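Long-range contacts in cytochrome P450 reductase (PDB 5OGX), which transfers electrons from NADH, through FAD and a [2Fe-2S] cluster, to the cytochrome P450 partner that O-demethylates guaiacol and related lignin-derived aromatics: residues D205-G216 with R232-G243; Y149-E157 with A220-T228. All coordinates share one frame; numbering follows the deposited sequence. Where two conformers were deposited one is given.

Contact 1: residues D205-G216 with R232-G243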
# COMPACT_ATOMS: atom_id res chain seq x y z
N ASP A 205 3.63 -19.52 2.87
CA ASP A 205 2.97 -19.33 1.58
C ASP A 205 2.74 -20.70 0.96
O ASP A 205 3.68 -21.32 0.46
CB ASP A 205 3.81 -18.43 0.67
CG ASP A 205 3.14 -18.13 -0.67
OD1 ASP A 205 2.07 -18.72 -0.96
OD2 ASP A 205 3.70 -17.31 -1.42
N ASP A 206 1.49 -21.16 1.00
CA ASP A 206 1.13 -22.48 0.51
C ASP A 206 1.03 -22.57 -1.01
O ASP A 206 0.71 -23.64 -1.52
CB ASP A 206 -0.20 -22.93 1.13
CG ASP A 206 -1.33 -21.92 0.94
OD1 ASP A 206 -1.20 -20.99 0.11
OD2 ASP A 206 -2.36 -22.05 1.65
N GLY A 207 1.29 -21.49 -1.74
CA GLY A 207 1.21 -21.57 -3.18
C GLY A 207 -0.20 -21.62 -3.73
O GLY A 207 -0.38 -21.96 -4.91
N GLY A 208 -1.21 -21.30 -2.92
CA GLY A 208 -2.58 -21.35 -3.36
C GLY A 208 -2.90 -20.23 -4.34
O GLY A 208 -2.14 -19.26 -4.47
N PRO A 209 -4.04 -20.32 -5.01
CA PRO A 209 -4.40 -19.33 -6.04
C PRO A 209 -4.65 -17.96 -5.45
O PRO A 209 -5.19 -17.81 -4.34
CB PRO A 209 -5.68 -19.90 -6.66
CG PRO A 209 -6.24 -20.81 -5.57
CD PRO A 209 -5.05 -21.39 -4.89
N MET A 210 -4.32 -16.93 -6.23
CA MET A 210 -4.49 -15.54 -5.81
C MET A 210 -5.23 -14.76 -6.88
O MET A 210 -4.95 -14.89 -8.08
CB MET A 210 -3.14 -14.84 -5.58
CG MET A 210 -2.18 -15.56 -4.68
SD MET A 210 -0.49 -14.93 -4.85
CE MET A 210 -0.71 -13.17 -4.95
N VAL A 211 -6.16 -13.90 -6.45
CA VAL A 211 -6.73 -12.89 -7.32
C VAL A 211 -6.29 -11.53 -6.82
O VAL A 211 -6.29 -11.27 -5.60
CB VAL A 211 -8.26 -12.99 -7.43
CG1 VAL A 211 -8.92 -12.91 -6.03
CG2 VAL A 211 -8.78 -11.89 -8.35
N LEU A 212 -5.84 -10.68 -7.74
CA LEU A 212 -5.37 -9.34 -7.42
C LEU A 212 -6.19 -8.37 -8.25
O LEU A 212 -6.31 -8.55 -9.47
CB LEU A 212 -3.88 -9.18 -7.72
CG LEU A 212 -3.04 -10.16 -6.89
CD1 LEU A 212 -2.69 -11.33 -7.79
CD2 LEU A 212 -1.77 -9.50 -6.34
N ILE A 213 -6.78 -7.37 -7.60
CA ILE A 213 -7.67 -6.44 -8.30
C ILE A 213 -7.22 -5.02 -8.00
O ILE A 213 -7.16 -4.61 -6.84
CB ILE A 213 -9.13 -6.66 -7.91
CG1 ILE A 213 -9.54 -8.08 -8.39
CG2 ILE A 213 -10.01 -5.63 -8.62
CD1 ILE A 213 -10.98 -8.39 -8.26
N GLY A 214 -6.85 -4.30 -9.06
CA GLY A 214 -6.34 -2.95 -8.94
C GLY A 214 -7.28 -1.97 -9.60
O GLY A 214 -7.64 -2.15 -10.78
N GLY A 215 -7.70 -0.95 -8.87
CA GLY A 215 -8.47 0.12 -9.49
C GLY A 215 -7.53 1.24 -9.87
O GLY A 215 -6.88 1.82 -9.00
N GLY A 216 -7.42 1.53 -11.17
CA GLY A 216 -6.54 2.60 -11.60
C GLY A 216 -5.09 2.29 -11.24
O GLY A 216 -4.60 1.19 -11.48
N ARG A 232 8.26 -17.28 -6.34
CA ARG A 232 8.20 -18.32 -5.32
C ARG A 232 7.58 -19.61 -5.86
O ARG A 232 8.04 -20.71 -5.54
CB ARG A 232 7.39 -17.85 -4.11
CG ARG A 232 7.94 -16.64 -3.39
CD ARG A 232 6.95 -16.22 -2.31
NE ARG A 232 7.49 -15.14 -1.50
CZ ARG A 232 6.92 -14.71 -0.38
NH1 ARG A 232 5.79 -15.28 0.03
NH2 ARG A 232 7.48 -13.73 0.32
N HIS A 233 6.50 -19.48 -6.62
CA HIS A 233 5.74 -20.64 -7.12
C HIS A 233 5.40 -20.39 -8.58
O HIS A 233 4.33 -19.86 -8.90
CB HIS A 233 4.47 -20.86 -6.29
CG HIS A 233 4.73 -21.38 -4.91
ND1 HIS A 233 4.68 -20.57 -3.79
CD2 HIS A 233 5.04 -22.62 -4.47
CE1 HIS A 233 4.95 -21.29 -2.72
NE2 HIS A 233 5.17 -22.54 -3.10
N PRO A 234 6.30 -20.77 -9.50
CA PRO A 234 6.14 -20.35 -10.90
C PRO A 234 4.89 -20.87 -11.59
O PRO A 234 4.46 -20.27 -12.58
CB PRO A 234 7.41 -20.91 -11.57
CG PRO A 234 8.41 -20.94 -10.46
CD PRO A 234 7.64 -21.30 -9.22
N SER A 235 4.30 -21.96 -11.11
CA SER A 235 3.14 -22.54 -11.78
C SER A 235 1.83 -22.14 -11.12
O SER A 235 0.77 -22.60 -11.55
CB SER A 235 3.25 -24.06 -11.81
OG SER A 235 4.26 -24.46 -12.73
N ARG A 236 1.89 -21.30 -10.10
CA ARG A 236 0.69 -20.98 -9.34
C ARG A 236 -0.26 -20.12 -10.18
O ARG A 236 0.12 -19.48 -11.17
CB ARG A 236 1.06 -20.28 -8.03
CG ARG A 236 0.94 -18.77 -8.08
CD ARG A 236 1.52 -18.10 -6.84
NE ARG A 236 0.72 -18.32 -5.64
CZ ARG A 236 1.18 -18.15 -4.41
NH1 ARG A 236 2.44 -17.76 -4.23
NH2 ARG A 236 0.40 -18.37 -3.36
N GLU A 237 -1.51 -20.10 -9.75
CA GLU A 237 -2.58 -19.35 -10.39
C GLU A 237 -2.60 -17.95 -9.81
O GLU A 237 -2.74 -17.76 -8.59
CB GLU A 237 -3.91 -20.04 -10.17
CG GLU A 237 -4.02 -21.35 -10.89
CD GLU A 237 -5.39 -21.91 -10.74
OE1 GLU A 237 -6.13 -21.88 -11.73
OE2 GLU A 237 -5.71 -22.36 -9.62
N VAL A 238 -2.42 -16.95 -10.68
CA VAL A 238 -2.43 -15.55 -10.28
C VAL A 238 -3.29 -14.82 -11.30
O VAL A 238 -2.91 -14.72 -12.47
CB VAL A 238 -1.02 -14.96 -10.24
CG1 VAL A 238 -1.05 -13.45 -9.96
CG2 VAL A 238 -0.14 -15.70 -9.23
N LEU A 239 -4.46 -14.34 -10.88
CA LEU A 239 -5.37 -13.61 -11.76
C LEU A 239 -5.31 -12.13 -11.38
O LEU A 239 -5.67 -11.75 -10.26
CB LEU A 239 -6.80 -14.12 -11.63
CG LEU A 239 -7.09 -15.60 -11.85
CD1 LEU A 239 -8.60 -15.81 -11.89
CD2 LEU A 239 -6.47 -16.07 -13.13
N LEU A 240 -4.85 -11.30 -12.31
CA LEU A 240 -4.64 -9.88 -12.05
C LEU A 240 -5.61 -9.08 -12.92
O LEU A 240 -5.50 -9.10 -14.15
CB LEU A 240 -3.19 -9.50 -12.33
CG LEU A 240 -2.82 -8.02 -12.29
CD1 LEU A 240 -3.22 -7.38 -10.95
CD2 LEU A 240 -1.33 -7.88 -12.55
N TYR A 241 -6.58 -8.42 -12.29
CA TYR A 241 -7.58 -7.63 -13.01
C TYR A 241 -7.25 -6.15 -12.83
O TYR A 241 -7.00 -5.70 -11.71
CB TYR A 241 -9.00 -7.91 -12.51
CG TYR A 241 -9.47 -9.32 -12.71
CD1 TYR A 241 -9.11 -10.32 -11.82
CD2 TYR A 241 -10.29 -9.67 -13.80
CE1 TYR A 241 -9.53 -11.62 -11.99
CE2 TYR A 241 -10.71 -10.97 -13.98
CZ TYR A 241 -10.34 -11.95 -13.07
OH TYR A 241 -10.74 -13.25 -13.20
N HIS A 242 -7.27 -5.39 -13.93
CA HIS A 242 -7.00 -3.95 -13.87
C HIS A 242 -8.28 -3.21 -14.22
O HIS A 242 -8.71 -3.22 -15.38
CB HIS A 242 -5.86 -3.58 -14.82
CG HIS A 242 -5.37 -2.18 -14.65
ND1 HIS A 242 -4.66 -1.51 -15.62
CD2 HIS A 242 -5.47 -1.33 -13.59
CE1 HIS A 242 -4.36 -0.30 -15.18
NE2 HIS A 242 -4.82 -0.17 -13.95
N GLY A 243 -8.89 -2.56 -13.23
CA GLY A 243 -10.15 -1.87 -13.48
C GLY A 243 -9.92 -0.41 -13.82
O GLY A 243 -9.39 0.34 -12.99
O HOH W 1 -2.16 -21.63 -7.32
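Arg236 and Asp205 meet end-on where two neighbouring parallel strands of the NAD-binding domain begin, 210-215 and 238-243, the two strands of a beta-alpha-beta unit whose crossover is helix 219-232. Each terminal nitrogen of Arg236 takes one carboxylate oxygen: NH1 points at OD2 of Asp205 in an almost straight bond (3.1 Å, 175°), and NH2 reaches OD1 of Asp205 at 2.9 Å. The other edge of the guanidinium, NE with NH2, closes on a single acceptor, Gly208 O, 2.9 Å from Arg236 NH2. Both faces are covered as well, by Met210 SD over the centre on one and Gly207 CA on the opposite one, contacts that would restrict the rotation of the guanidinium in this conformer. Asp205 has CG anti to its own nitrogen (chi1 -177°), which carries the carboxylate across to the arginines. There OD2 accepts a further, longer bond on its anti side from Arg232 NH1, which also donates to Pro200 O, while OD1 closes an Asx turn with Gly207 N. Gly207 CA in turn lies over the His233 ring in a CH-pi contact, 3.8 Å from its centroid.

Beyond this network the ladder runs in register from Met210-Val238 to Gly215-Gly243, its axes 4.7 Å apart and 12° from parallel. On the face shared with helix 219-232, Leu212 CD1 presses tightly on Val238 CG1 (3.4 Å), and Leu240 CD1 packs against Leu212 CB. On the other face Val211 CG2 touches the edge of the Tyr241 ring, whose hydroxyl hydrogen-bonds to Asp292 at the end of helix 285-292. At the C-terminal end, His242 NE2 donates to Gly216 O (2.8 Å) from above the carbonyl plane, with the oxygen close to the imidazole plane.

Contact 2: residues Y149-E157 with A220-T228. With FAD (flavin-adenine dinucleotide), chain B.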
# COMPACT_ATOMS: atom_id res chain seq x y z
N TYR A 149 2.75 6.63 -2.09
CA TYR A 149 2.78 6.02 -3.42
C TYR A 149 3.33 4.61 -3.28
O TYR A 149 4.42 4.41 -2.72
CB TYR A 149 3.60 6.86 -4.42
CG TYR A 149 2.86 8.14 -4.64
CD1 TYR A 149 1.69 8.16 -5.39
CD2 TYR A 149 3.23 9.30 -3.98
CE1 TYR A 149 0.94 9.33 -5.54
CE2 TYR A 149 2.49 10.47 -4.12
CZ TYR A 149 1.35 10.48 -4.88
OH TYR A 149 0.62 11.64 -4.99
N SER A 150 2.56 3.64 -3.75
CA SER A 150 2.95 2.23 -3.67
C SER A 150 4.14 1.93 -4.57
O SER A 150 4.27 2.49 -5.66
CB SER A 150 1.79 1.34 -4.11
OG SER A 150 0.65 1.54 -3.30
N LEU A 151 4.98 1.00 -4.11
CA LEU A 151 6.08 0.50 -4.93
C LEU A 151 5.56 -0.56 -5.88
O LEU A 151 4.83 -1.47 -5.47
CB LEU A 151 7.19 -0.07 -4.06
CG LEU A 151 7.87 0.93 -3.10
CD1 LEU A 151 8.94 0.22 -2.30
CD2 LEU A 151 8.49 2.10 -3.88
N ALA A 152 5.92 -0.45 -7.16
CA ALA A 152 5.70 -1.55 -8.10
C ALA A 152 6.83 -2.57 -8.05
O ALA A 152 6.75 -3.60 -8.74
CB ALA A 152 5.55 -0.99 -9.53
N ASN A 153 7.87 -2.30 -7.26
CA ASN A 153 9.11 -3.06 -7.26
C ASN A 153 8.97 -4.45 -6.68
O ASN A 153 8.22 -4.67 -5.71
CB ASN A 153 10.17 -2.37 -6.41
CG ASN A 153 10.48 -0.99 -6.89
OD1 ASN A 153 9.60 -0.12 -6.96
ND2 ASN A 153 11.73 -0.76 -7.21
N THR A 154 9.77 -5.37 -7.20
CA THR A 154 10.13 -6.53 -6.39
C THR A 154 11.31 -6.15 -5.49
O THR A 154 12.00 -5.16 -5.73
CB THR A 154 10.47 -7.74 -7.26
OG1 THR A 154 11.41 -7.35 -8.27
CG2 THR A 154 9.21 -8.26 -7.95
N ALA A 155 11.51 -6.94 -4.44
CA ALA A 155 12.45 -6.55 -3.39
C ALA A 155 13.89 -6.50 -3.89
O ALA A 155 14.72 -5.81 -3.29
CB ALA A 155 12.33 -7.50 -2.20
N ASP A 156 14.20 -7.22 -4.97
CA ASP A 156 15.54 -7.18 -5.53
C ASP A 156 15.80 -5.90 -6.31
O ASP A 156 16.97 -5.56 -6.56
CB ASP A 156 15.75 -8.38 -6.45
CG ASP A 156 14.78 -8.39 -7.61
OD1 ASP A 156 13.57 -8.49 -7.35
OD2 ASP A 156 15.22 -8.24 -8.77
N GLU A 157 14.75 -5.20 -6.75
CA GLU A 157 14.89 -3.92 -7.43
C GLU A 157 14.99 -2.83 -6.36
O GLU A 157 14.05 -2.07 -6.11
CB GLU A 157 13.71 -3.69 -8.38
CG GLU A 157 13.55 -4.82 -9.41
CD GLU A 157 12.23 -4.77 -10.19
OE1 GLU A 157 11.21 -4.26 -9.66
OE2 GLU A 157 12.21 -5.27 -11.34
N ALA A 220 -0.31 -0.69 -9.05
CA ALA A 220 1.13 -0.63 -8.80
C ALA A 220 1.64 -1.68 -7.81
O ALA A 220 2.54 -2.45 -8.17
CB ALA A 220 1.52 0.78 -8.32
N PRO A 221 1.13 -1.78 -6.57
CA PRO A 221 1.69 -2.77 -5.65
C PRO A 221 1.40 -4.18 -6.11
O PRO A 221 2.14 -5.11 -5.77
CB PRO A 221 1.01 -2.46 -4.31
CG PRO A 221 -0.32 -1.90 -4.72
CD PRO A 221 -0.01 -1.06 -5.94
N LEU A 222 0.33 -4.36 -6.88
CA LEU A 222 -0.01 -5.70 -7.35
C LEU A 222 1.01 -6.22 -8.35
O LEU A 222 1.22 -7.43 -8.45
CB LEU A 222 -1.40 -5.68 -7.97
CG LEU A 222 -2.53 -5.07 -7.14
CD1 LEU A 222 -3.79 -5.12 -7.97
CD2 LEU A 222 -2.75 -5.80 -5.81
N VAL A 223 1.68 -5.32 -9.07
CA VAL A 223 2.76 -5.73 -9.96
C VAL A 223 3.88 -6.37 -9.16
O VAL A 223 4.37 -7.45 -9.50
CB VAL A 223 3.26 -4.52 -10.77
CG1 VAL A 223 4.47 -4.94 -11.62
CG2 VAL A 223 2.14 -3.96 -11.62
N GLY A 224 4.27 -5.74 -8.05
CA GLY A 224 5.34 -6.32 -7.25
C GLY A 224 4.91 -7.60 -6.54
O GLY A 224 5.67 -8.57 -6.46
N ILE A 225 3.68 -7.61 -6.01
CA ILE A 225 3.19 -8.79 -5.30
C ILE A 225 3.06 -9.97 -6.26
O ILE A 225 3.46 -11.09 -5.94
CB ILE A 225 1.86 -8.47 -4.60
CG1 ILE A 225 2.10 -7.51 -3.42
CG2 ILE A 225 1.20 -9.76 -4.10
CD1 ILE A 225 0.86 -6.76 -3.00
N ALA A 226 2.45 -9.75 -7.43
CA ALA A 226 2.27 -10.84 -8.39
C ALA A 226 3.60 -11.41 -8.85
O ALA A 226 3.77 -12.63 -8.92
CB ALA A 226 1.46 -10.35 -9.59
N ARG A 227 4.56 -10.54 -9.18
CA ARG A 227 5.86 -11.03 -9.62
C ARG A 227 6.56 -11.80 -8.50
O ARG A 227 7.21 -12.82 -8.75
CB ARG A 227 6.73 -9.87 -10.09
CG ARG A 227 6.29 -9.28 -11.41
CD ARG A 227 7.37 -8.35 -11.96
NE ARG A 227 7.42 -7.06 -11.28
CZ ARG A 227 8.50 -6.29 -11.23
NH1 ARG A 227 8.47 -5.11 -10.60
NH2 ARG A 227 9.63 -6.70 -11.78
N THR A 228 6.45 -11.32 -7.27
CA THR A 228 7.07 -12.03 -6.15
C THR A 228 6.43 -13.39 -5.95
O THR A 228 7.13 -14.39 -5.72
CB THR A 228 6.96 -11.19 -4.88
OG1 THR A 228 7.58 -9.91 -5.11
CG2 THR A 228 7.65 -11.92 -3.72
PA FAD B . -5.29 16.19 -3.02
O1A FAD B . -4.81 17.62 -3.08
O2A FAD B . -5.06 15.52 -1.68
O5B FAD B . -6.89 16.09 -3.38
C5B FAD B . -7.47 17.06 -4.21
C4B FAD B . -9.02 16.89 -4.12
O4B FAD B . -9.37 15.81 -4.75
C3B FAD B . -9.45 16.69 -2.66
O3B FAD B . -10.64 17.29 -2.46
C2B FAD B . -9.54 15.15 -2.51
O2B FAD B . -10.45 14.76 -1.40
C1B FAD B . -9.95 14.74 -3.68
N9A FAD B . -9.36 13.49 -4.07
C8A FAD B . -8.25 12.95 -3.56
N7A FAD B . -8.02 11.80 -4.21
C5A FAD B . -8.99 11.65 -5.13
C6A FAD B . -9.22 10.66 -6.05
N6A FAD B . -8.62 9.40 -6.47
N1A FAD B . -10.27 10.74 -6.87
C2A FAD B . -11.11 11.80 -6.79
N3A FAD B . -10.88 12.78 -5.88
C4A FAD B . -9.82 12.70 -5.05
N1 FAD B . -2.04 7.27 -5.64
C2 FAD B . -1.43 6.89 -6.91
O2 FAD B . -1.66 7.51 -7.89
N3 FAD B . -0.52 5.74 -6.95
C4 FAD B . -0.21 4.95 -5.80
O4 FAD B . 0.52 4.02 -5.87
C4X FAD B . -0.86 5.35 -4.52
N5 FAD B . -0.56 4.60 -3.34
C5X FAD B . -1.22 4.99 -2.10
C6 FAD B . -0.97 4.22 -0.96
C7 FAD B . -1.61 4.62 0.22
C7M FAD B . -1.21 3.69 1.36
C8 FAD B . -2.45 5.73 0.26
C8M FAD B . -3.09 6.08 1.59
C9 FAD B . -2.71 6.48 -0.88
C9A FAD B . -2.09 6.10 -2.06
N10 FAD B . -2.36 6.91 -3.26
C10 FAD B . -1.75 6.49 -4.47
C1' FAD B . -3.21 8.11 -3.20
C2' FAD B . -2.12 9.27 -3.12
O2' FAD B . -1.32 9.23 -1.95
C3' FAD B . -2.71 10.69 -3.19
O3' FAD B . -3.78 10.77 -2.29
C4' FAD B . -3.22 11.03 -4.61
O4' FAD B . -2.14 11.02 -5.51
C5' FAD B . -3.89 12.42 -4.65
O5' FAD B . -3.07 13.35 -3.97
P FAD B . -3.10 14.92 -4.44
O1P FAD B . -2.25 15.70 -3.47
O2P FAD B . -2.77 15.07 -5.90
O3P FAD B . -4.68 15.35 -4.28
O HOH W 2 10.03 -9.37 -4.11
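This is a buried interdomain contact in which the chain leaving strand 146-150 of the FAD-binding domain lies along helix 219-232 of the NAD-binding domain. Ser150 CB rests on Pro221 CD at 3.5 Å, and Ala152 CA directs its hydrogen at Ala220 O. Gly224 lets the backbone come close: any side chain there would run into Asn153 O. The strand belongs to the antiparallel flavin-binding sheet of this ferredoxin-reductase-like module, and it delivers Ser150 N to FAD O4 (3.0 Å) and the hydroxyl of Tyr149 to FAD O4' (2.9 Å). Farther along, Arg227 bends at chi3 (-76°) and turns its guanidinium to Glu157, which it meets end-on, NH1 to OE1 and NH2 to OE2, each 3.0 Å, although the two planes stand 49° apart. Arg227 NH1 also donates to Ala152 O at 2.9 Å, and Thr154 CG2 sits over the centre of one guanidinium face. Thr154 N reaches Glu157 OE1 from the same face of the carboxylate as Arg227 NH1, joining the turn 154-157 to the salt bridge. A glutamine in place of Glu157 would probably leave the Arg227 charge without its carboxylate mate and cost one of the two end-on bonds. A water accepts from Ala155 N and donates to Thr228 OG1, and that hydroxyl gives its own hydrogen to Gly224 O, one turn back along the helix.

Overall arrangement
Helix 219-232 ties the two contacts together: contact 1 pairs the strands before and after it in the parallel sheet, and contact 2 packs the helix against the FAD-binding domain. Along the chain the segments alternate, 149-157, 205-216, 220-228, 232-243. Their centres lie about 12 Å apart, and the two contacts meet on the side of the helix that faces the sheet, where Leu222 CD1 packs on Gly214 and Leu240, and Ile225 on Leu212. One helix thus has the nucleotide-domain sheet on one side and the flavin domain on another. Contact 1 ends near FAD-binding Thr217 and Arg166, and contact 2 reaches the flavin itself, consistent with a domain arrangement suited to electron transfer from NADH.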